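Local coordinates for protein exported gluconolactonase (Xanthomonas campestris pv. campestris, PDB 3DR2) that hydrolyses gluconolactone to gluconate, as a calcium-binding six-bladed beta-propeller of the SMP-30/gluconolactonase family, at residues 189-194 with 203-208. Numbering follows the deposited sequence.
With CA (calcium ion), chain D.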
loop_
_atom_site.group_PDB
_atom_site.type_symbol
_atom_site.label_atom_id
_atom_site.label_comp_id
_atom_site.label_asym_id
_atom_site.label_seq_id
_atom_site.Cartn_x
_atom_site.Cartn_y
_atom_site.Cartn_z
ATOM N N HIS A 189 21.527 -8.055 -7.696
ATOM C CA HIS A 189 20.519 -7.171 -7.118
ATOM C C HIS A 189 21.037 -5.744 -6.946
ATOM O O HIS A 189 21.021 -5.191 -5.837
ATOM C CB HIS A 189 20.050 -7.723 -5.772
ATOM C CG HIS A 189 19.244 -8.978 -5.888
ATOM N ND1 HIS A 189 17.867 -8.981 -5.920
ATOM C CD2 HIS A 189 19.625 -10.270 -6.023
ATOM C CE1 HIS A 189 17.434 -10.220 -6.069
ATOM N NE2 HIS A 189 18.481 -11.022 -6.133
ATOM N N PRO A 190 21.512 -5.130 -8.045
ATOM C CA PRO A 190 22.022 -3.759 -7.986
ATOM C C PRO A 190 20.863 -2.926 -7.471
ATOM O O PRO A 190 19.720 -3.164 -7.849
ATOM C CB PRO A 190 22.382 -3.461 -9.439
ATOM C CG PRO A 190 21.404 -4.303 -10.207
ATOM C CD PRO A 190 21.452 -5.606 -9.437
ATOM N N ASN A 191 21.145 -1.962 -6.604
ATOM C CA ASN A 191 20.067 -1.181 -6.021
ATOM C C ASN A 191 20.251 0.324 -6.183
ATOM O O ASN A 191 19.755 0.916 -7.144
ATOM C CB ASN A 191 19.943 -1.549 -4.541
ATOM C CG ASN A 191 18.564 -1.286 -3.995
ATOM O OD1 ASN A 191 17.920 -0.323 -4.390
ATOM N ND2 ASN A 191 18.103 -2.132 -3.079
ATOM N N GLY A 192 20.954 0.948 -5.246
ATOM C CA GLY A 192 21.176 2.376 -5.352
ATOM C C GLY A 192 22.388 2.678 -6.206
ATOM O O GLY A 192 23.182 1.788 -6.502
ATOM N N LEU A 193 22.529 3.930 -6.620
ATOM C CA LEU A 193 23.680 4.329 -7.417
ATOM C C LEU A 193 23.846 5.832 -7.344
ATOM O O LEU A 193 22.883 6.555 -7.068
ATOM C CB LEU A 193 23.527 3.899 -8.881
ATOM C CG LEU A 193 22.579 4.694 -9.788
ATOM C CD1 LEU A 193 22.813 4.300 -11.245
ATOM C CD2 LEU A 193 21.138 4.442 -9.385
ATOM N N ALA A 194 25.071 6.288 -7.584
ATOM C CA ALA A 194 25.405 7.706 -7.552
ATOM C C ALA A 194 26.831 7.920 -8.052
ATOM O O ALA A 194 27.701 7.071 -7.857
ATOM C CB ALA A 194 25.277 8.240 -6.126
ATOM N N TYR A 203 29.239 4.678 -7.959
ATOM C CA TYR A 203 28.976 3.811 -6.818
ATOM C C TYR A 203 27.637 3.126 -7.059
ATOM O O TYR A 203 26.681 3.766 -7.492
ATOM C CB TYR A 203 28.894 4.625 -5.527
ATOM C CG TYR A 203 30.107 5.475 -5.232
ATOM C CD1 TYR A 203 30.125 6.830 -5.547
ATOM C CD2 TYR A 203 31.232 4.927 -4.612
ATOM C CE1 TYR A 203 31.224 7.622 -5.251
ATOM C CE2 TYR A 203 32.338 5.711 -4.312
ATOM C CZ TYR A 203 32.325 7.062 -4.632
ATOM O OH TYR A 203 33.406 7.856 -4.320
ATOM N N VAL A 204 27.575 1.828 -6.782
ATOM C CA VAL A 204 26.352 1.053 -6.970
ATOM C C VAL A 204 26.249 0.052 -5.833
ATOM O O VAL A 204 27.192 -0.690 -5.580
ATOM C CB VAL A 204 26.383 0.249 -8.290
ATOM C CG1 VAL A 204 25.066 -0.482 -8.488
ATOM C CG2 VAL A 204 26.664 1.170 -9.468
ATOM N N SER A 205 25.120 0.020 -5.138
ATOM C CA SER A 205 24.998 -0.947 -4.056
ATOM C C SER A 205 24.383 -2.235 -4.590
ATOM O O SER A 205 23.682 -2.232 -5.602
ATOM C CB SER A 205 24.146 -0.394 -2.904
ATOM O OG SER A 205 22.790 -0.227 -3.277
ATOM N N GLN A 206 24.681 -3.339 -3.915
ATOM C CA GLN A 206 24.154 -4.645 -4.286
ATOM C C GLN A 206 23.505 -5.158 -3.010
ATOM O O GLN A 206 24.167 -5.267 -1.979
ATOM C CB GLN A 206 25.291 -5.584 -4.720
ATOM C CG GLN A 206 26.093 -5.101 -5.920
ATOM C CD GLN A 206 27.121 -6.125 -6.383
ATOM O OE1 GLN A 206 26.769 -7.237 -6.782
ATOM N NE2 GLN A 206 28.396 -5.757 -6.323
ATOM N N THR A 207 22.215 -5.462 -3.068
ATOM C CA THR A 207 21.506 -5.910 -1.875
ATOM C C THR A 207 20.723 -7.202 -2.045
ATOM O O THR A 207 19.496 -7.212 -1.954
ATOM C CB THR A 207 20.539 -4.812 -1.387
ATOM O OG1 THR A 207 19.501 -4.626 -2.355
ATOM C CG2 THR A 207 21.283 -3.502 -1.205
ATOM N N PRO A 208 21.427 -8.314 -2.284
ATOM C CA PRO A 208 20.770 -9.609 -2.459
ATOM C C PRO A 208 20.195 -10.158 -1.157
ATOM O O PRO A 208 20.415 -9.597 -0.081
ATOM C CB PRO A 208 21.892 -10.487 -3.002
ATOM C CG PRO A 208 23.092 -9.949 -2.287
ATOM C CD PRO A 208 22.888 -8.445 -2.416
HETATM CA CA CA D . 16.174 1.225 -3.941
HETATM O O HOH W 1 18.060 2.661 -4.290
HETATM O O HOH W 2 14.237 -0.364 -3.503
HETATM O O HOH W 3 15.053 2.888 -5.274
HETATM O O HOH W 4 16.143 3.105 -2.370
#
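N191 reaches the calcium ion with one end of its amide and T207 with the other. OD1 of N191 binds the metal at 2.4 Å, while ND2 of N191 donates to OG1 of T207 at 2.9 Å, nearly straight (169°) and within 6° of the amide plane. CG of N191 stands anti to its backbone N (chi1 -155°), placing the amide between the calcium ion and the T207 hydroxyl. E48, N134 and D242 supply the other protein ligands, and four waters complete the shell.

The hairpin that carries N191, strands 190-195 and 201-206, slips by one residue. Between the non-hydrogen-bonded pairs P190–Q206 and L193–V204, N191 and G192 both lie against S205, forming a beta bulge. N of N191 donates to O of S205 at 2.7 Å, and N of G192 to OG of S205 at 2.9 Å; that hydroxyl in turn bonds chiefly to O of P241 and also to O of D242, whose carboxylate OD1 binds the calcium. Beyond the bulge, A194 and Y203 pair through two backbone hydrogen bonds, and CB of P190 meets CG1 of V204 at 4.1 Å on the face covered by T147.

The inner strand of this propeller blade thus presents N191 to the metal with its amide rotation fixed: the T207 bond identifies the nitrogen and leaves the oxygen to calcium, while S205 ties the bulge to the loop carrying D242.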